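Local coordinates for protein 401aa long hypothetical glucose-1-phosphate thymidylyltransferase (Sulfolobus tokodaii, PDB 2GGO) that probably makes UDP-N-acetylglucosamine and UDP-N-acetylgalactosamine as a bifunctional enzyme, joining a sugar nucleotidyltransferase domain to a hexapeptide-repeat acetyltransferase domain, at residues A[10-13]-A[14-17]; A[30-33]-A[34-37]; A[321-324]-A[325-329]. All coordinates share one frame; numbering follows the deposited sequence.

Contact 1 (A[10-13]-A[14-17]); sequences SGER and LEPI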
loop_
_atom_site.group_PDB
_atom_site.type_symbol
_atom_site.label_atom_id
_atom_site.label_comp_id
_atom_site.label_asym_id
_atom_site.label_seq_id
_atom_site.Cartn_x
_atom_site.Cartn_y
_atom_site.Cartn_z
ATOM N N SER A 10 -12.396 3.230 -2.047
ATOM C CA SER A 10 -12.194 1.843 -2.526
ATOM C C SER A 10 -10.712 1.506 -2.859
ATOM O O SER A 10 -10.248 1.636 -4.009
ATOM C CB SER A 10 -13.184 1.422 -3.631
ATOM O OG SER A 10 -13.503 0.037 -3.491
ATOM N N GLY A 11 -9.973 1.049 -1.850
ATOM C CA GLY A 11 -10.529 0.665 -0.579
ATOM C C GLY A 11 -10.554 -0.849 -0.633
ATOM O O GLY A 11 -9.702 -1.514 -0.040
ATOM N N GLU A 12 -11.496 -1.367 -1.413
ATOM C CA GLU A 12 -11.928 -2.752 -1.347
ATOM C C GLU A 12 -10.858 -3.810 -1.511
ATOM O O GLU A 12 -10.825 -4.784 -0.766
ATOM C CB GLU A 12 -12.984 -3.004 -2.380
ATOM C CG GLU A 12 -14.327 -2.715 -1.886
ATOM C CD GLU A 12 -15.345 -3.331 -2.780
ATOM O OE1 GLU A 12 -15.618 -4.556 -2.643
ATOM O OE2 GLU A 12 -15.848 -2.580 -3.643
ATOM N N ARG A 13 -10.007 -3.643 -2.497
ATOM C CA ARG A 13 -8.969 -4.611 -2.724
ATOM C C ARG A 13 -7.998 -4.699 -1.577
ATOM O O ARG A 13 -7.312 -5.704 -1.433
ATOM C CB ARG A 13 -8.222 -4.300 -4.010
ATOM C CG ARG A 13 -8.931 -4.838 -5.269
ATOM C CD ARG A 13 -8.296 -4.216 -6.522
ATOM N NE ARG A 13 -8.403 -2.743 -6.489
ATOM C CZ ARG A 13 -7.381 -1.881 -6.441
ATOM N NH1 ARG A 13 -6.124 -2.310 -6.446
ATOM N NH2 ARG A 13 -7.628 -0.573 -6.418
ATOM N N LEU A 14 -7.949 -3.668 -0.741
ATOM C CA LEU A 14 -6.963 -3.658 0.371
ATOM C C LEU A 14 -7.602 -3.986 1.743
ATOM O O LEU A 14 -6.998 -3.866 2.772
ATOM C CB LEU A 14 -6.218 -2.338 0.400
ATOM C CG LEU A 14 -4.690 -2.378 0.427
ATOM C CD1 LEU A 14 -4.117 -3.430 -0.492
ATOM C CD2 LEU A 14 -4.045 -0.984 0.113
ATOM N N GLU A 15 -8.863 -4.366 1.745
ATOM C CA GLU A 15 -9.451 -4.917 2.966
ATOM C C GLU A 15 -8.661 -6.120 3.512
ATOM O O GLU A 15 -8.056 -6.867 2.769
ATOM C CB GLU A 15 -10.864 -5.310 2.688
ATOM C CG GLU A 15 -11.638 -4.044 2.363
ATOM C CD GLU A 15 -13.074 -4.328 2.020
ATOM O OE1 GLU A 15 -13.491 -5.486 2.144
ATOM O OE2 GLU A 15 -13.789 -3.379 1.638
ATOM N N PRO A 16 -8.662 -6.316 4.830
ATOM C CA PRO A 16 -9.283 -5.561 5.859
ATOM C C PRO A 16 -8.506 -4.348 6.326
ATOM O O PRO A 16 -8.964 -3.672 7.214
ATOM C CB PRO A 16 -9.383 -6.593 7.010
ATOM C CG PRO A 16 -8.219 -7.451 6.823
ATOM C CD PRO A 16 -7.935 -7.486 5.361
ATOM N N ILE A 17 -7.318 -4.083 5.786
ATOM C CA ILE A 17 -6.558 -2.927 6.253
ATOM C C ILE A 17 -7.380 -1.644 6.077
ATOM O O ILE A 17 -7.285 -0.738 6.917
ATOM C CB ILE A 17 -5.210 -2.776 5.538
ATOM C CG1 ILE A 17 -4.211 -3.869 5.937
ATOM C CG2 ILE A 17 -4.617 -1.341 5.823
ATOM C CD1 ILE A 17 -4.810 -5.308 6.104
HETATM O O HOH W 1 -8.728 -7.935 0.078
#
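Glu12 and Glu15, three residues apart, Glu12 within a short 3-10 segment and Glu15 just past its end, lie side by side and point the same way, a worked example of how a tight turn sets like side chains next to each other. Their carboxylate planes are turned 32° from each other, and the touching is uneven: OE2 of Glu15 comes alongside the methylene CG of Glu12 at 3.6 Å, while the nearer charged oxygens, Glu12 OE1 and Glu15 OE2, stay 4.8 Å apart. Glu15 reaches this place because its CG stands anti to the carbonyl carbon (chi1 -65°) and the chain then runs extended, its CG passing 3.3 Å from Glu12 O.

The backbone beneath supplies the spacing. Leu14 N donates to Gly11 O at 2.9 Å, and Glu15 N donates to Glu12 O at 3.2 Å. Just ahead, Ser10 OG accepts from Glu12 N at 3.2 Å, an ST turn that leads into the helical turn. A water donates to both Arg13 O and Glu15 O and so ties the two carbonyls. Thr18 OG1 adds a second bond to Gly11 O.

Residues 10-13 belong to the probable nucleoside triphosphate site, in the glycine-rich loop that follows the first strand of the nucleotidyltransferase fold. Glu12 OE2 also forms a long, weak ion pair with Lys344. With two carboxylates side by side here, the like charges would probably repel each other mildly, and the weak pair with Lys344 may ease this.

Contact 2 (A[30-33]-A[34-37]); sequences SKPL and IEYQ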
loop_
_atom_site.group_PDB
_atom_site.type_symbol
_atom_site.label_atom_id
_atom_site.label_comp_id
_atom_site.label_asym_id
_atom_site.label_seq_id
_atom_site.Cartn_x
_atom_site.Cartn_y
_atom_site.Cartn_z
ATOM N N SER A 30 7.636 3.504 9.114
ATOM C CA SER A 30 6.910 4.325 10.049
ATOM C C SER A 30 5.930 5.360 9.493
ATOM O O SER A 30 5.272 6.032 10.285
ATOM C CB SER A 30 7.911 5.044 10.931
ATOM O OG SER A 30 8.461 6.151 10.237
ATOM N N LYS A 31 5.804 5.542 8.178
ATOM C CA LYS A 31 4.925 6.632 7.726
ATOM C C LYS A 31 3.985 6.233 6.627
ATOM O O LYS A 31 4.284 5.307 5.872
ATOM C CB LYS A 31 5.694 7.955 7.448
ATOM C CG LYS A 31 6.659 7.951 6.294
ATOM C CD LYS A 31 7.743 9.028 6.423
ATOM C CE LYS A 31 8.612 9.017 5.143
ATOM N NZ LYS A 31 9.638 10.094 5.011
ATOM N N PRO A 32 2.819 6.892 6.573
ATOM C CA PRO A 32 1.835 6.485 5.577
ATOM C C PRO A 32 2.325 6.727 4.129
ATOM O O PRO A 32 3.154 7.610 3.870
ATOM C CB PRO A 32 0.619 7.322 5.944
ATOM C CG PRO A 32 1.181 8.525 6.552
ATOM C CD PRO A 32 2.331 8.021 7.385
ATOM N N LEU A 33 1.828 5.916 3.210
ATOM C CA LEU A 33 2.071 6.088 1.806
ATOM C C LEU A 33 1.964 7.567 1.359
ATOM O O LEU A 33 2.853 8.067 0.665
ATOM C CB LEU A 33 1.078 5.240 1.009
ATOM C CG LEU A 33 1.187 5.328 -0.522
ATOM C CD1 LEU A 33 2.465 4.831 -1.039
ATOM C CD2 LEU A 33 0.076 4.520 -1.109
ATOM N N ILE A 34 0.877 8.252 1.720
ATOM C CA ILE A 34 0.601 9.557 1.157
ATOM C C ILE A 34 1.655 10.582 1.585
ATOM O O ILE A 34 1.916 11.577 0.915
ATOM C CB ILE A 34 -0.819 10.041 1.498
ATOM C CG1 ILE A 34 -1.142 11.204 0.554
ATOM C CG2 ILE A 34 -0.908 10.386 3.043
ATOM C CD1 ILE A 34 -2.484 11.763 0.639
ATOM N N GLU A 35 2.292 10.305 2.703
ATOM C CA GLU A 35 3.354 11.137 3.213
ATOM C C GLU A 35 4.634 11.082 2.389
ATOM O O GLU A 35 5.381 12.075 2.328
ATOM C CB GLU A 35 3.586 10.679 4.628
ATOM C CG GLU A 35 4.675 11.336 5.378
ATOM C CD GLU A 35 4.204 11.727 6.795
ATOM O OE1 GLU A 35 2.945 11.849 6.967
ATOM O OE2 GLU A 35 5.087 11.916 7.708
ATOM N N TYR A 36 4.935 9.906 1.833
ATOM C CA TYR A 36 5.949 9.740 0.787
ATOM C C TYR A 36 5.564 10.483 -0.516
ATOM O O TYR A 36 6.381 11.148 -1.093
ATOM C CB TYR A 36 6.184 8.254 0.435
ATOM C CG TYR A 36 6.817 7.433 1.523
ATOM C CD1 TYR A 36 6.034 6.699 2.414
ATOM C CD2 TYR A 36 8.193 7.389 1.667
ATOM C CE1 TYR A 36 6.625 5.933 3.426
ATOM C CE2 TYR A 36 8.790 6.615 2.643
ATOM C CZ TYR A 36 8.009 5.896 3.531
ATOM O OH TYR A 36 8.613 5.158 4.530
ATOM N N GLN A 37 4.340 10.367 -0.990
ATOM C CA GLN A 37 3.985 11.079 -2.197
ATOM C C GLN A 37 4.184 12.570 -2.012
ATOM O O GLN A 37 4.868 13.208 -2.789
ATOM C CB GLN A 37 2.564 10.754 -2.589
ATOM C CG GLN A 37 2.393 9.276 -2.696
ATOM C CD GLN A 37 1.023 8.911 -3.158
ATOM O OE1 GLN A 37 0.023 9.522 -2.737
ATOM N NE2 GLN A 37 0.947 7.938 -4.059
#
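The contact between Lys31 and Tyr36 is local, made where the short strand 31-32 turns directly into helix 33-43, so that a strand side chain lies over an aromatic ring on the helix's first turn. Lys31 CE sits over one face of the Tyr36 ring, 3.7 Å from its centroid in a CH-pi contact, and the ammonium NZ beyond it makes an off-centre cation-pi contact at 4.8 Å. CG of Lys31 lies between its backbone N and carbonyl carbon (chi1 67°), and from there the straight chain passes over the ring, CG resting 3.5 Å from Tyr36 CE1. NZ continues to a salt bridge with Glu39 one turn further along, and Tyr36 OH is held by Ile28 O.

This hairpin-to-helix junction lies within the nucleotidyltransferase domain, whose helix 33-43 leads into strand 48-53 of the central mixed sheet. Its first turn is closed by Gln37 N donating to Leu33 O at 3.2 Å and by a weak bond from Glu35 N to Pro32 O. Glu35 and Pro32 cross at a slant, CB of Glu35 3.8 Å from Pro32 CG. Gln37 NE2 is hydrogen-bonded to the carbonyls of Leu100 and Tyr97, the latter a probable N-acetylglucosamine 1-phosphate site residue.

Contact 3 (A[321-324]-A[325-329]); sequences VNFG and AGTLI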
loop_
_atom_site.group_PDB
_atom_site.type_symbol
_atom_site.label_atom_id
_atom_site.label_comp_id
_atom_site.label_asym_id
_atom_site.label_seq_id
_atom_site.Cartn_x
_atom_site.Cartn_y
_atom_site.Cartn_z
ATOM N N VAL A 321 -4.299 -4.399 17.304
ATOM C CA VAL A 321 -4.690 -5.796 17.341
ATOM C C VAL A 321 -4.083 -6.380 18.580
ATOM O O VAL A 321 -3.024 -5.904 19.014
ATOM C CB VAL A 321 -4.265 -6.558 16.059
ATOM C CG1 VAL A 321 -4.754 -8.151 16.096
ATOM C CG2 VAL A 321 -5.001 -5.919 14.841
ATOM N N ASN A 322 -4.777 -7.310 19.234
ATOM C CA ASN A 322 -4.147 -8.047 20.346
ATOM C C ASN A 322 -4.225 -9.499 20.063
ATOM O O ASN A 322 -5.268 -9.926 19.839
ATOM C CB ASN A 322 -4.833 -7.795 21.730
ATOM C CG ASN A 322 -4.812 -6.288 22.131
ATOM O OD1 ASN A 322 -3.782 -5.728 22.487
ATOM N ND2 ASN A 322 -5.961 -5.622 21.982
ATOM N N PHE A 323 -3.114 -10.230 20.179
ATOM C CA PHE A 323 -3.176 -11.672 20.072
ATOM C C PHE A 323 -3.353 -12.278 21.376
ATOM O O PHE A 323 -2.492 -12.124 22.235
ATOM C CB PHE A 323 -1.933 -12.328 19.349
ATOM C CG PHE A 323 -2.146 -12.374 17.859
ATOM C CD1 PHE A 323 -3.197 -11.641 17.326
ATOM C CD2 PHE A 323 -1.374 -13.132 17.008
ATOM C CE1 PHE A 323 -3.463 -11.688 15.923
ATOM C CE2 PHE A 323 -1.602 -13.165 15.648
ATOM C CZ PHE A 323 -2.635 -12.408 15.114
ATOM N N GLY A 324 -4.405 -13.056 21.543
ATOM C CA GLY A 324 -4.294 -13.983 22.707
ATOM C C GLY A 324 -3.169 -15.000 22.660
ATOM O O GLY A 324 -2.800 -15.536 21.563
ATOM N N ALA A 325 -2.671 -15.344 23.845
ATOM C CA ALA A 325 -1.679 -16.435 24.064
ATOM C C ALA A 325 -2.023 -17.553 23.220
ATOM O O ALA A 325 -3.239 -17.943 23.081
ATOM C CB ALA A 325 -1.526 -16.872 25.537
ATOM N N GLY A 326 -1.050 -17.941 22.461
ATOM C CA GLY A 326 -1.179 -19.133 21.612
ATOM C C GLY A 326 -1.819 -18.957 20.274
ATOM O O GLY A 326 -2.053 -19.950 19.697
ATOM N N THR A 327 -2.097 -17.717 19.763
ATOM C CA THR A 327 -2.699 -17.674 18.391
ATOM C C THR A 327 -1.561 -17.972 17.445
ATOM O O THR A 327 -0.525 -17.327 17.642
ATOM C CB THR A 327 -3.089 -16.278 18.259
ATOM O OG1 THR A 327 -3.902 -15.893 19.375
ATOM C CG2 THR A 327 -3.566 -15.837 16.848
ATOM N N LEU A 328 -1.748 -18.614 16.294
ATOM C CA LEU A 328 -0.677 -19.105 15.456
ATOM C C LEU A 328 -1.316 -18.857 14.120
ATOM O O LEU A 328 -2.482 -19.028 13.958
ATOM C CB LEU A 328 -0.428 -20.612 15.484
ATOM C CG LEU A 328 -0.278 -21.125 16.888
ATOM C CD1 LEU A 328 -0.052 -22.457 17.029
ATOM C CD2 LEU A 328 1.196 -20.527 17.039
ATOM N N ILE A 329 -0.572 -18.246 13.235
ATOM C CA ILE A 329 -0.914 -18.139 11.842
ATOM C C ILE A 329 -0.177 -19.160 11.019
ATOM O O ILE A 329 1.029 -19.351 11.140
ATOM C CB ILE A 329 -0.597 -16.693 11.295
ATOM C CG1 ILE A 329 -1.293 -15.658 12.191
ATOM C CG2 ILE A 329 -1.044 -16.642 9.766
ATOM C CD1 ILE A 329 -1.136 -14.262 11.750
#
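Gly324 to Thr327 form a type II beta turn that links the strand residues 322-323 and 328-329, and Thr327 N closes it on Gly324 O at 2.9 Å. Such a corner is the recurring element of the left-handed parallel beta-helix built by hexapeptide repeats, in which short strands stack coil upon coil and turns join one flat face to the next. Gly326 takes the third position of the turn with a positive phi of 85°, as a type II turn requires.

Within the corner, Thr327 CG2 stands over one face of the Phe323 ring, 3.6 Å from its centroid and 19° off the normal, a CH-pi contact. The methyl lies nearest CD2 and CE2, so it is displaced toward the rim of the ring. Its position follows from the threonine torsion, which sets CG2 anti to the backbone N and swings OG1 back over the turn. Ile329, two residues on, meets a different part of the same ring: its CD1 comes to the edge, 4.1 Å from Phe323 CE2. The aromatic thus has one methyl over its face and another at its rim, and the neighbouring coils add Ile306 and Thr365. Replacing Phe323 with an alanine would probably leave both the Thr327 and the Ile329 methyls without their aromatic partner and open a gap inside the corner.

Bonds between coils hold the turn in place: Gly324 N and Thr327 OG1 are each hydrogen-bonded to Thr365 OG1, and Thr327 O is bonded to Ser310 OG. Gly324 O receives two donors from a single residue, since besides the backbone N, Thr327 OG1 also donates to it, at 2.5 Å, so short that the exact length is doubtful.

How the contacts relate
Along the chain the three contacts follow in series, contact 1 closing before contact 2 opens and contact 3 coming much later. Contacts 1 and 2 share the nucleotidyltransferase domain: contact 1 lies in the loop between strands 2-6 and 27-28, and contact 2 joins strand 31-32 to helix 33-43, with centres about 17 Å apart. Contact 3 belongs to the beta-helix, its centre about 23 Å from that of contact 1 and 28 Å from that of contact 2. None touches another. The Arg13 side chain of contact 1 touches Lys344 of the C-terminal half, consistent with the probable nucleotide loop lying near the meeting of the two domains.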